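PDB 3BBJ: putative thioesterase II from Thermobifida fusca, which probably hydrolyses the thioester bond of acyl-CoA or related acyl thioesters, using two hotdog domains joined in one chain. Local coordinates for residues 53-58 with 86-91; 61-66 with 104-109; 72-77 with 94-99; 171-176 with 234-239; 200-205 with 249-254. All coordinates share one frame; numbering follows the deposited sequence.

Contact 1 of 5, residues 53-58 with 86-91. With EDO (1,2-ethanediol), chain G.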
# COMPACT_ATOMS: atom_id res chain seq x y z
N SER A 53 20.57 -0.26 -8.11
CA SER A 53 19.98 -1.53 -8.48
C SER A 53 20.40 -2.02 -9.85
O SER A 53 20.67 -1.22 -10.75
CB SER A 53 18.45 -1.41 -8.46
OG SER A 53 17.83 -2.59 -8.92
N ASP A 54 20.39 -3.34 -9.98
CA ASP A 54 20.69 -4.03 -11.24
C ASP A 54 19.43 -4.20 -12.10
O ASP A 54 19.50 -4.66 -13.23
CB ASP A 54 21.37 -5.39 -10.97
CG ASP A 54 20.83 -6.13 -9.74
OD1 ASP A 54 19.95 -5.58 -9.03
OD2 ASP A 54 21.29 -7.25 -9.45
N HIS A 55 18.28 -3.80 -11.57
CA HIS A 55 17.03 -3.86 -12.31
C HIS A 55 16.56 -2.46 -12.66
O HIS A 55 16.90 -1.49 -11.98
CB HIS A 55 15.99 -4.60 -11.49
CG HIS A 55 16.40 -5.98 -11.11
ND1 HIS A 55 16.53 -7.00 -12.03
CD2 HIS A 55 16.72 -6.52 -9.91
CE1 HIS A 55 16.91 -8.10 -11.41
NE2 HIS A 55 17.03 -7.84 -10.12
N LEU A 56 15.75 -2.37 -13.71
CA LEU A 56 15.40 -1.08 -14.30
C LEU A 56 14.24 -0.33 -13.66
O LEU A 56 14.20 0.90 -13.76
CB LEU A 56 15.11 -1.26 -15.80
CG LEU A 56 16.29 -1.75 -16.66
CD1 LEU A 56 15.91 -1.73 -18.15
CD2 LEU A 56 17.56 -0.92 -16.42
N HIS A 57 13.32 -1.04 -13.00
CA HIS A 57 12.04 -0.44 -12.57
C HIS A 57 11.68 -0.61 -11.13
O HIS A 57 11.98 -1.62 -10.52
CB HIS A 57 10.89 -1.04 -13.37
CG HIS A 57 11.13 -1.05 -14.84
ND1 HIS A 57 11.13 -2.20 -15.59
CD2 HIS A 57 11.47 -0.04 -15.68
CE1 HIS A 57 11.41 -1.90 -16.85
NE2 HIS A 57 11.62 -0.60 -16.93
N ALA A 58 10.96 0.39 -10.63
CA ALA A 58 10.43 0.41 -9.27
C ALA A 58 9.03 -0.21 -9.31
O ALA A 58 8.06 0.46 -9.67
CB ALA A 58 10.37 1.83 -8.77
N THR A 86 15.34 -11.67 -10.06
CA THR A 86 14.10 -11.04 -10.50
C THR A 86 13.82 -9.75 -9.75
O THR A 86 13.48 -8.76 -10.38
CB THR A 86 12.90 -12.00 -10.39
OG1 THR A 86 13.10 -13.10 -11.27
CG2 THR A 86 11.58 -11.30 -10.79
N VAL A 87 13.97 -9.75 -8.42
CA VAL A 87 13.69 -8.57 -7.57
C VAL A 87 14.89 -8.15 -6.69
O VAL A 87 15.48 -8.98 -6.02
CB VAL A 87 12.44 -8.82 -6.64
CG1 VAL A 87 12.16 -7.64 -5.71
CG2 VAL A 87 11.21 -9.11 -7.47
N THR A 88 15.24 -6.87 -6.74
CA THR A 88 16.29 -6.28 -5.88
C THR A 88 15.67 -5.14 -5.07
O THR A 88 15.14 -4.19 -5.63
CB THR A 88 17.50 -5.73 -6.68
OG1 THR A 88 18.22 -6.83 -7.26
CG2 THR A 88 18.47 -4.97 -5.78
N THR A 89 15.77 -5.24 -3.76
CA THR A 89 15.10 -4.32 -2.87
C THR A 89 16.07 -3.34 -2.18
O THR A 89 17.02 -3.77 -1.53
CB THR A 89 14.27 -5.11 -1.87
OG1 THR A 89 13.34 -5.89 -2.62
CG2 THR A 89 13.49 -4.20 -0.90
N VAL A 90 15.78 -2.05 -2.37
CA VAL A 90 16.61 -0.95 -1.88
C VAL A 90 15.85 -0.03 -0.90
O VAL A 90 14.71 0.38 -1.15
CB VAL A 90 17.17 -0.08 -3.09
CG1 VAL A 90 18.19 0.99 -2.61
CG2 VAL A 90 17.79 -0.98 -4.17
N GLN A 91 16.49 0.26 0.22
CA GLN A 91 15.99 1.23 1.19
C GLN A 91 16.71 2.56 0.93
O GLN A 91 17.94 2.61 0.73
CB GLN A 91 16.25 0.72 2.59
CG GLN A 91 15.82 1.59 3.75
CD GLN A 91 16.02 0.86 5.07
OE1 GLN A 91 16.91 1.21 5.86
NE2 GLN A 91 15.24 -0.19 5.30
C1 EDO G . 14.11 -14.07 -7.07
O1 EDO G . 14.56 -12.71 -7.19
C2 EDO G . 14.75 -14.99 -8.14
O2 EDO G . 13.80 -15.57 -9.05
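An ST turn in the loop between helix 38-51 and strand 57-65 meets strand 88-96 and the residues leading into it. Ser53 OG, anti to the backbone N (chi1 175°), accepts the N-H of His55 (His55 N to Ser53 OG 2.9 Å), and the same hydroxyl is hydrogen-bonded to Thr108. Asp54 holds CG in the crowded position between backbone N and carbonyl carbon (chi1 37°), which carries its carboxylate across to Thr88. There Thr88 OG1 donates to the syn lone pair of Asp54 OD1 at 2.8 Å, the two side chains crossing at about a right angle. Strand 88-96 belongs to the antiparallel sheet of the N-terminal hotdog domain. The His55 ring is wedged beside this bond: Thr88 CB lies in plane at its edge, 3.4 Å from His55 CD2. Thr86 O sits over the centre of one face, and Asp54 CG over the opposite face, toward the rim. His55 NE2 is hydrogen-bonded to Gly84 O, which, with these contacts, helps to hold the ring's rotation. An alanine in place of His55 would lose the Gly84 bond and the ring between Thr86 O and Asp54, and would probably loosen the turn from strand 88-96. Thr86 N and Val87 N both donate to O1 of a 1,2-ethanediol, probably from the crystallisation liquor.

Contact 2 of 5, residues 61-66 with 104-109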
# COMPACT_ATOMS: atom_id res chain seq x y z
N SER A 61 6.78 0.34 -4.31
CA SER A 61 7.45 1.35 -3.52
C SER A 61 6.55 1.77 -2.35
O SER A 61 5.44 2.23 -2.56
CB SER A 61 7.76 2.55 -4.42
OG SER A 61 8.43 2.16 -5.61
N SER A 62 7.06 1.60 -1.13
CA SER A 62 6.39 2.02 0.11
C SER A 62 7.19 3.10 0.79
O SER A 62 8.38 2.93 1.10
CB SER A 62 6.24 0.85 1.07
OG SER A 62 7.40 0.05 1.06
N TYR A 63 6.51 4.21 1.07
CA TYR A 63 7.14 5.37 1.66
C TYR A 63 6.44 5.78 2.95
O TYR A 63 5.20 5.86 3.02
CB TYR A 63 7.06 6.54 0.68
CG TYR A 63 7.78 6.36 -0.65
CD1 TYR A 63 9.12 6.70 -0.78
CD2 TYR A 63 7.09 5.94 -1.79
CE1 TYR A 63 9.78 6.57 -1.97
CE2 TYR A 63 7.75 5.82 -3.02
CZ TYR A 63 9.11 6.13 -3.09
OH TYR A 63 9.80 6.03 -4.26
N HIS A 64 7.26 6.06 3.97
CA HIS A 64 6.77 6.58 5.25
C HIS A 64 7.31 7.98 5.45
O HIS A 64 8.51 8.18 5.37
CB HIS A 64 7.19 5.65 6.38
CG HIS A 64 6.36 4.40 6.43
ND1 HIS A 64 5.35 4.22 7.34
CD2 HIS A 64 6.35 3.31 5.63
CE1 HIS A 64 4.79 3.03 7.14
NE2 HIS A 64 5.37 2.47 6.10
N PHE A 65 6.41 8.94 5.68
CA PHE A 65 6.74 10.38 5.77
C PHE A 65 6.84 10.77 7.21
O PHE A 65 5.89 10.61 7.95
CB PHE A 65 5.66 11.23 5.09
CG PHE A 65 5.58 11.03 3.62
CD1 PHE A 65 4.90 9.95 3.09
CD2 PHE A 65 6.23 11.90 2.74
CE1 PHE A 65 4.87 9.74 1.70
CE2 PHE A 65 6.19 11.70 1.36
CZ PHE A 65 5.51 10.62 0.84
N HIS A 66 7.99 11.31 7.61
CA HIS A 66 8.23 11.64 9.01
C HIS A 66 8.03 13.11 9.30
O HIS A 66 7.38 13.47 10.30
CB HIS A 66 9.64 11.22 9.41
CG HIS A 66 9.94 9.79 9.13
ND1 HIS A 66 9.12 8.76 9.54
CD2 HIS A 66 10.97 9.20 8.48
CE1 HIS A 66 9.63 7.61 9.16
NE2 HIS A 66 10.75 7.85 8.51
N GLY A 104 11.75 5.35 2.00
CA GLY A 104 11.10 4.48 1.04
C GLY A 104 11.83 3.14 0.95
O GLY A 104 13.03 3.07 1.20
N THR A 105 11.08 2.07 0.68
CA THR A 105 11.67 0.78 0.36
C THR A 105 11.05 0.42 -0.97
O THR A 105 9.85 0.58 -1.16
CB THR A 105 11.44 -0.26 1.45
OG1 THR A 105 11.91 0.28 2.70
CG2 THR A 105 12.21 -1.57 1.15
N LEU A 106 11.88 0.03 -1.92
CA LEU A 106 11.44 -0.20 -3.28
C LEU A 106 11.86 -1.56 -3.76
O LEU A 106 13.05 -1.90 -3.72
CB LEU A 106 11.99 0.88 -4.24
CG LEU A 106 11.49 2.33 -4.08
CD1 LEU A 106 12.16 3.03 -2.90
CD2 LEU A 106 11.71 3.14 -5.34
N ALA A 107 10.87 -2.34 -4.19
CA ALA A 107 11.12 -3.61 -4.84
C ALA A 107 11.35 -3.23 -6.29
O ALA A 107 10.42 -2.73 -6.95
CB ALA A 107 9.93 -4.56 -4.70
N THR A 108 12.58 -3.43 -6.77
CA THR A 108 12.90 -3.14 -8.17
C THR A 108 13.03 -4.45 -8.93
O THR A 108 13.50 -5.46 -8.39
CB THR A 108 14.21 -2.32 -8.35
OG1 THR A 108 15.34 -3.19 -8.28
CG2 THR A 108 14.33 -1.21 -7.29
N ALA A 109 12.58 -4.41 -10.17
CA ALA A 109 12.64 -5.54 -11.08
C ALA A 109 12.67 -4.95 -12.50
O ALA A 109 12.69 -3.74 -12.66
CB ALA A 109 11.44 -6.45 -10.89
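Tyr63 and Leu106 both carry CG anti to the carbonyl carbon, beside the backbone N (chi1 -62° and -67°), and so lean toward each other across two antiparallel strands. The Tyr63 ring reaches over the neighbouring strand at Gly104, its CD1 3.5 Å from Gly104 CA. A side chain at that position would run into the ring, so aromatic and glycine pair across the non-hydrogen-bonded site. Farther out, Tyr63 OH comes within 3.6 Å of Leu106 CD2. Ser61, the non-hydrogen-bonded partner of Leu106, sets its OG 3.4 Å from Leu106 CG, at the branch. Between these pairs, Ser62 and Thr105 form a hydrogen-bonded pair: Ser62 N donates to Thr105 O at 3.0 Å, nearly along the C=O axis, and Thr105 N returns a bond of 2.9 Å to Ser62 O in the carbonyl plane. Ser62 and Thr105 turn their side chains to the other face of the sheet. There Ser62 OG, in the crowded position between backbone N and carbonyl carbon, is hydrogen-bonded to His64 NE2 of the second subunit, so this face lies at the dimer interface. Tyr63 instead packs on Met42, Leu45 and Gln46 of helix 38-51, the long helix wrapped by an antiparallel sheet that characterises the hotdog fold.

Contact 3 of 5, residues 72-77 with 94-99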
# COMPACT_ATOMS: atom_id res chain seq x y z
N GLY A 72 15.97 23.78 -1.07
CA GLY A 72 17.40 23.76 -0.88
C GLY A 72 17.96 22.35 -0.86
O GLY A 72 17.29 21.40 -1.27
N PRO A 73 19.22 22.21 -0.39
CA PRO A 73 19.85 20.90 -0.36
C PRO A 73 19.23 19.89 0.63
O PRO A 73 18.72 20.26 1.68
CB PRO A 73 21.31 21.20 0.02
CG PRO A 73 21.45 22.68 -0.10
CD PRO A 73 20.12 23.26 0.11
N ALA A 74 19.29 18.63 0.23
CA ALA A 74 18.88 17.50 1.04
C ALA A 74 19.83 16.37 0.67
O ALA A 74 20.42 16.37 -0.42
CB ALA A 74 17.46 17.14 0.74
N GLU A 75 20.01 15.40 1.57
CA GLU A 75 20.95 14.31 1.33
C GLU A 75 20.28 12.95 1.47
O GLU A 75 19.40 12.76 2.30
CB GLU A 75 22.22 14.43 2.21
CG GLU A 75 22.01 14.93 3.64
CD GLU A 75 21.75 16.44 3.74
OE1 GLU A 75 21.92 17.17 2.73
OE2 GLU A 75 21.39 16.90 4.86
N ILE A 76 20.70 12.02 0.61
CA ILE A 76 20.10 10.69 0.52
C ILE A 76 21.07 9.57 0.88
O ILE A 76 22.20 9.52 0.41
CB ILE A 76 19.56 10.45 -0.88
CG1 ILE A 76 18.39 11.41 -1.13
CG2 ILE A 76 19.16 8.95 -1.05
CD1 ILE A 76 17.96 11.50 -2.59
N GLU A 77 20.56 8.64 1.68
CA GLU A 77 21.33 7.55 2.24
C GLU A 77 20.65 6.23 1.85
O GLU A 77 19.55 5.96 2.30
CB GLU A 77 21.34 7.77 3.74
CG GLU A 77 22.33 6.98 4.55
CD GLU A 77 22.43 7.52 5.97
OE1 GLU A 77 22.71 8.74 6.13
OE2 GLU A 77 22.24 6.73 6.92
N LEU A 94 15.68 10.12 2.98
CA LEU A 94 15.98 11.52 2.71
C LEU A 94 16.19 12.29 4.00
O LEU A 94 15.37 12.21 4.91
CB LEU A 94 14.86 12.18 1.91
CG LEU A 94 15.04 13.64 1.53
CD1 LEU A 94 16.26 13.81 0.62
CD2 LEU A 94 13.76 14.15 0.85
N PHE A 95 17.30 13.05 4.04
CA PHE A 95 17.66 13.87 5.19
C PHE A 95 17.76 15.33 4.80
O PHE A 95 18.13 15.67 3.68
CB PHE A 95 19.01 13.46 5.73
CG PHE A 95 19.05 12.07 6.25
CD1 PHE A 95 19.23 11.00 5.39
CD2 PHE A 95 18.95 11.82 7.61
CE1 PHE A 95 19.28 9.69 5.88
CE2 PHE A 95 19.01 10.51 8.11
CZ PHE A 95 19.17 9.45 7.24
N GLN A 96 17.42 16.20 5.74
CA GLN A 96 17.53 17.64 5.52
C GLN A 96 17.65 18.33 6.87
O GLN A 96 16.79 18.17 7.75
CB GLN A 96 16.32 18.19 4.74
CG GLN A 96 16.61 19.54 4.08
CD GLN A 96 15.39 20.18 3.41
OE1 GLN A 96 14.30 20.21 3.98
NE2 GLN A 96 15.60 20.73 2.21
N GLU A 97 18.73 19.10 7.02
CA GLU A 97 19.04 19.82 8.26
C GLU A 97 19.13 18.85 9.42
O GLU A 97 18.53 19.06 10.47
CB GLU A 97 18.02 20.92 8.55
CG GLU A 97 17.94 21.99 7.47
CD GLU A 97 17.38 23.31 7.99
OE1 GLU A 97 17.90 23.82 9.02
OE2 GLU A 97 16.44 23.85 7.37
N GLY A 98 19.87 17.77 9.20
CA GLY A 98 20.12 16.76 10.21
C GLY A 98 18.93 15.96 10.68
O GLY A 98 19.01 15.28 11.71
N ARG A 99 17.82 16.00 9.94
CA ARG A 99 16.60 15.29 10.33
C ARG A 99 16.08 14.43 9.18
O ARG A 99 16.17 14.84 8.01
CB ARG A 99 15.55 16.29 10.81
CG ARG A 99 15.87 16.88 12.20
CD ARG A 99 14.95 18.04 12.60
NE ARG A 99 15.15 19.23 11.76
CZ ARG A 99 14.68 20.45 12.02
NH1 ARG A 99 13.97 20.70 13.13
NH2 ARG A 99 14.92 21.45 11.16
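Strands 72-77 and 94-96 run antiparallel with their short axes 142° apart and 4.6 Å from each other at closest approach. They form the open end of the hairpin made by strands 72-82 and 88-96 of the N-terminal hotdog domain. Glu75 and Phe95 are a hydrogen-bonded pair: Glu75 N donates to Phe95 O at 2.8 Å, and Phe95 N donates to Glu75 O at 2.7 Å. Beyond it, a type I' turn from Gln96 to Arg99 sends the chain into strand 99-109. On the face turned to helix 38-51, Leu94 sets CG anti to the backbone N (chi1 -179°), which brings CD1 between two neighbours of the opposing strand. Leu94 CD1 touches Ala74 CB at 3.5 Å and Ile76 CG1 at 3.7 Å, and Leu45 of the helix packs on both Leu94 and Ile76. The other face carries Phe95 with two glutamates. Glu77 CB is 3.5 Å from Phe95 CE1, and its extended chain runs on past the ring with the carboxylate nearly parallel to the ring plane. Glu75, bent at chi2 (-75°), lays its CG against Phe95 CB. Gln96 stretches its chain back toward the start of strand 72-82, where its amide nitrogen is also hydrogen-bonded to Ser70 O. Gln96 NE2 donates to Pro73 O at 3.2 Å, from above the carbonyl plane.

Contact 4 of 5, residues 171-176 with 234-239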
# COMPACT_ATOMS: atom_id res chain seq x y z
N THR A 171 -20.64 10.39 -3.71
CA THR A 171 -19.46 9.54 -3.51
C THR A 171 -18.22 10.27 -4.03
O THR A 171 -18.25 10.85 -5.12
CB THR A 171 -19.59 8.17 -4.20
OG1 THR A 171 -19.81 8.36 -5.61
CG2 THR A 171 -20.75 7.35 -3.58
N PRO A 172 -17.13 10.24 -3.25
CA PRO A 172 -15.90 10.94 -3.56
C PRO A 172 -15.15 10.28 -4.70
O PRO A 172 -14.68 9.16 -4.55
CB PRO A 172 -15.10 10.83 -2.27
CG PRO A 172 -15.57 9.57 -1.64
CD PRO A 172 -17.00 9.44 -2.02
N GLU A 173 -15.05 10.96 -5.84
CA GLU A 173 -14.37 10.42 -6.99
C GLU A 173 -13.87 11.54 -7.91
O GLU A 173 -14.62 12.45 -8.26
CB GLU A 173 -15.32 9.50 -7.75
CG GLU A 173 -14.74 8.90 -9.05
CD GLU A 173 -15.63 7.82 -9.69
OE1 GLU A 173 -16.03 6.87 -8.97
OE2 GLU A 173 -15.90 7.92 -10.92
N LEU A 174 -12.60 11.50 -8.29
CA LEU A 174 -12.09 12.45 -9.27
C LEU A 174 -11.48 11.67 -10.41
O LEU A 174 -10.96 10.58 -10.21
CB LEU A 174 -11.05 13.40 -8.66
CG LEU A 174 -11.56 14.34 -7.56
CD1 LEU A 174 -10.40 14.92 -6.74
CD2 LEU A 174 -12.41 15.45 -8.17
N CYS A 175 -11.58 12.20 -11.61
CA CYS A 175 -10.91 11.60 -12.75
C CYS A 175 -10.61 12.63 -13.83
O CYS A 175 -11.10 13.76 -13.83
CB CYS A 175 -11.70 10.44 -13.32
SG CYS A 175 -13.26 10.91 -14.02
N GLY A 176 -9.77 12.22 -14.76
CA GLY A 176 -9.34 13.11 -15.79
C GLY A 176 -7.95 12.71 -16.24
O GLY A 176 -7.61 11.54 -16.23
N ALA A 234 -4.27 9.12 -17.71
CA ALA A 234 -5.64 9.16 -17.21
C ALA A 234 -5.58 8.73 -15.73
O ALA A 234 -4.87 7.78 -15.40
CB ALA A 234 -6.53 8.19 -17.99
N PHE A 235 -6.34 9.43 -14.86
CA PHE A 235 -6.33 9.14 -13.44
C PHE A 235 -7.73 8.98 -12.89
O PHE A 235 -8.69 9.45 -13.47
CB PHE A 235 -5.62 10.25 -12.64
CG PHE A 235 -6.39 11.57 -12.57
CD1 PHE A 235 -7.37 11.78 -11.60
CD2 PHE A 235 -6.12 12.61 -13.45
CE1 PHE A 235 -8.08 12.99 -11.54
CE2 PHE A 235 -6.81 13.81 -13.38
CZ PHE A 235 -7.80 13.99 -12.44
N ARG A 236 -7.82 8.28 -11.76
CA ARG A 236 -9.05 8.19 -10.99
C ARG A 236 -8.63 8.13 -9.55
O ARG A 236 -7.73 7.34 -9.19
CB ARG A 236 -9.86 6.95 -11.34
CG ARG A 236 -11.11 6.81 -10.44
CD ARG A 236 -11.75 5.43 -10.45
NE ARG A 236 -10.76 4.35 -10.49
CZ ARG A 236 -11.00 3.07 -10.23
NH1 ARG A 236 -12.21 2.67 -9.85
NH2 ARG A 236 -10.00 2.19 -10.33
N SER A 237 -9.29 8.96 -8.74
CA SER A 237 -9.00 9.06 -7.30
C SER A 237 -10.26 8.79 -6.49
O SER A 237 -11.28 9.37 -6.76
CB SER A 237 -8.47 10.43 -6.94
OG SER A 237 -8.16 10.44 -5.56
N THR A 238 -10.17 7.91 -5.50
CA THR A 238 -11.32 7.55 -4.69
C THR A 238 -10.92 7.41 -3.23
O THR A 238 -9.75 7.43 -2.89
CB THR A 238 -11.97 6.24 -5.20
OG1 THR A 238 -11.11 5.14 -4.94
CG2 THR A 238 -12.23 6.33 -6.68
N CYS A 239 -11.94 7.27 -2.39
CA CYS A 239 -11.78 7.17 -0.96
C CYS A 239 -12.93 6.34 -0.42
O CYS A 239 -14.08 6.57 -0.79
CB CYS A 239 -11.81 8.57 -0.33
SG CYS A 239 -11.93 8.57 1.46
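Ala234 opens the segment 234-239, its CA-H directed at Gly176 O. Phe235 follows, in a hydrogen-bonded antiparallel pair with Gly176: Phe235 N donates to Gly176 O at 2.8 Å, and the return bond from Gly176 N to Phe235 O is longer, 3.2 Å. Its CG takes the crowded position between backbone N and carbonyl carbon (chi1 71°), which folds the ring over the opposite strand. One face lies on the peptide between Cys175 and Gly176, with Gly176 N 3.5 Å above the ring centre and Cys175 C toward the rim. Gly176 CA makes a CH-pi contact with the same face, 4.0 Å from the Phe235 centroid. An alanine in place of Phe235 would probably take the ring face off this peptide and weaken the packing against Leu202 and Leu253. Arg236 turns to the other side of the sheet, with Cys175 as its non-hydrogen-bonded partner, and its guanidinium forms a salt bridge with Asp252. Ser237 pairs with Leu174 through two backbone bonds, Ser237 N to Leu174 O at 2.8 Å and Leu174 N to Ser237 O at 2.9 Å. Thr238 sets its CB near Pro172 O, and Cys239 CB touches Pro172 CG at 4.1 Å, where the strands begin to part. In this part of the C-terminal hotdog domain the backbone bonds set the register, while the Phe235 ring packs its face on the peptide before Gly176 and on Gly176 CA; a side chain on Gly176 would crowd the ring and, at this backbone conformation, the carbonyl of Cys175.

Contact 5 of 5, residues 200-205 with 249-254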
# COMPACT_ATOMS: atom_id res chain seq x y z
N ASP A 200 0.74 11.48 -6.56
CA ASP A 200 0.51 12.48 -5.52
C ASP A 200 0.36 13.88 -6.11
O ASP A 200 0.57 14.87 -5.41
CB ASP A 200 1.68 12.52 -4.51
CG ASP A 200 1.33 13.28 -3.22
OD1 ASP A 200 0.17 13.18 -2.75
OD2 ASP A 200 2.21 13.95 -2.67
N ALA A 201 -0.01 13.98 -7.38
CA ALA A 201 -0.10 15.29 -8.03
C ALA A 201 -1.53 15.81 -8.16
O ALA A 201 -1.76 16.81 -8.87
CB ALA A 201 0.58 15.24 -9.41
N LEU A 202 -2.49 15.17 -7.48
CA LEU A 202 -3.91 15.55 -7.60
C LEU A 202 -4.47 16.17 -6.33
O LEU A 202 -3.87 16.06 -5.26
CB LEU A 202 -4.74 14.32 -7.95
CG LEU A 202 -4.22 13.31 -8.97
CD1 LEU A 202 -4.94 11.97 -8.73
CD2 LEU A 202 -4.39 13.83 -10.41
N PRO A 203 -5.65 16.83 -6.43
CA PRO A 203 -6.25 17.41 -5.22
C PRO A 203 -6.52 16.33 -4.20
O PRO A 203 -6.99 15.24 -4.57
CB PRO A 203 -7.57 18.01 -5.72
CG PRO A 203 -7.42 18.17 -7.16
CD PRO A 203 -6.46 17.11 -7.63
N PRO A 204 -6.15 16.56 -2.94
CA PRO A 204 -6.47 15.57 -1.92
C PRO A 204 -7.96 15.23 -1.94
O PRO A 204 -8.80 16.13 -1.91
CB PRO A 204 -6.04 16.26 -0.63
CG PRO A 204 -4.91 17.14 -1.05
CD PRO A 204 -5.35 17.67 -2.39
N ILE A 205 -8.26 13.93 -2.02
CA ILE A 205 -9.64 13.45 -2.15
C ILE A 205 -10.53 13.83 -0.94
O ILE A 205 -11.76 13.97 -1.05
CB ILE A 205 -9.65 11.91 -2.40
CG1 ILE A 205 -11.00 11.45 -2.95
CG2 ILE A 205 -9.23 11.15 -1.14
CD1 ILE A 205 -11.35 12.04 -4.29
N GLU A 249 -6.67 7.59 0.23
CA GLU A 249 -6.74 8.15 -1.14
C GLU A 249 -6.17 7.12 -2.09
O GLU A 249 -4.99 6.80 -2.06
CB GLU A 249 -5.97 9.47 -1.22
CG GLU A 249 -5.94 10.14 -2.58
CD GLU A 249 -5.22 11.51 -2.55
OE1 GLU A 249 -5.59 12.38 -1.71
OE2 GLU A 249 -4.29 11.72 -3.37
N ASN A 250 -7.01 6.62 -2.97
CA ASN A 250 -6.64 5.55 -3.88
C ASN A 250 -6.54 6.12 -5.28
O ASN A 250 -7.55 6.54 -5.83
CB ASN A 250 -7.71 4.48 -3.82
CG ASN A 250 -8.08 4.15 -2.40
OD1 ASN A 250 -7.22 3.81 -1.62
ND2 ASN A 250 -9.36 4.30 -2.04
N VAL A 251 -5.33 6.13 -5.87
CA VAL A 251 -5.13 6.70 -7.19
C VAL A 251 -4.64 5.63 -8.19
O VAL A 251 -3.65 4.96 -7.97
CB VAL A 251 -4.11 7.90 -7.13
CG1 VAL A 251 -3.75 8.40 -8.53
CG2 VAL A 251 -4.65 9.03 -6.26
N ASP A 252 -5.37 5.47 -9.28
CA ASP A 252 -4.95 4.57 -10.35
C ASP A 252 -4.63 5.43 -11.57
O ASP A 252 -5.28 6.46 -11.80
CB ASP A 252 -6.02 3.53 -10.65
CG ASP A 252 -6.32 2.65 -9.44
OD1 ASP A 252 -5.37 2.09 -8.87
OD2 ASP A 252 -7.50 2.53 -9.04
N LEU A 253 -3.60 5.03 -12.31
CA LEU A 253 -3.20 5.72 -13.51
C LEU A 253 -3.16 4.76 -14.70
O LEU A 253 -2.65 3.64 -14.59
CB LEU A 253 -1.82 6.36 -13.33
CG LEU A 253 -1.58 7.35 -12.19
CD1 LEU A 253 -0.08 7.79 -12.11
CD2 LEU A 253 -2.49 8.55 -12.34
N TRP A 254 -3.72 5.22 -15.82
CA TRP A 254 -3.69 4.48 -17.09
C TRP A 254 -2.98 5.33 -18.13
O TRP A 254 -2.93 6.57 -18.03
CB TRP A 254 -5.10 4.21 -17.61
CG TRP A 254 -5.94 3.31 -16.77
CD1 TRP A 254 -6.22 2.00 -17.01
CD2 TRP A 254 -6.62 3.66 -15.57
NE1 TRP A 254 -7.04 1.50 -16.02
CE2 TRP A 254 -7.30 2.51 -15.12
CE3 TRP A 254 -6.73 4.83 -14.83
CZ2 TRP A 254 -8.07 2.50 -13.95
CZ3 TRP A 254 -7.50 4.83 -13.68
CH2 TRP A 254 -8.16 3.67 -13.25
O HOH W 1 -2.36 13.64 -3.78
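Glu249 stands on strand 246-254 of the C-terminal hotdog sheet and reaches into the loop that follows helix 191-198. With CG anti to the backbone N (chi1 179°) and the chain extended beyond it, the side chain rises straight from the strand. Its CB touches Ile205 CG2 at 3.7 Å, and Glu249 CG meets the same methyl, so the aliphatic part of the glutamate runs obliquely across the isoleucine. At the tip the two oxygens part ways. Glu249 OE1 accepts the backbone N-H of Ile205 at 3.1 Å, a straight bond at the hydrogen (162°) but arriving from above the carboxylate plane. The same oxygen is 3.3 Å from Pro204 CA. Glu249 OE2 instead faces a water bridge: one water lies 2.8 Å from it and 2.8 Å from Asp200 OD1, linking the strand to the beginning of the loop. The two carboxylates carry like charges only 4.7 Å apart between Asp200 OD1 and Glu249 OE2, which could raise the proton affinity of either one. Asp200 has further partners in Gly39 N and Gln266 NE2, which hold its carboxylate in place and connect the loop to the N-terminal domain and to strand 260-269. Two residues on along strand 246-254, on the same side as Glu249, Val251 meets Leu202 tip to tip, with Leu202 CD1 3.8 Å from Val251 CG1.

From the N terminus, segments 53-58, 61-66 and 72-77 open contacts 1, 2 and 3 in turn. Residues 86-91 then close contact 1, 94-99 close contact 3, and 104-109 close contact 2. Contact 3 is thus nested inside the loop of contact 2, while contact 1 crosses both. Together they tie strands 57-65, 72-82, 88-96 and 99-109 of the N-terminal hotdog domain, and contacts 1 and 2 are joined by the backbone bond of Thr88 with Thr108. The C-terminal domain follows in series: 171-176 and 200-205 open contacts 4 and 5, which 234-239 and 249-254 close, again crossing. These two are joined by the backbone bond of Ala234 with Trp254 between neighbouring strands.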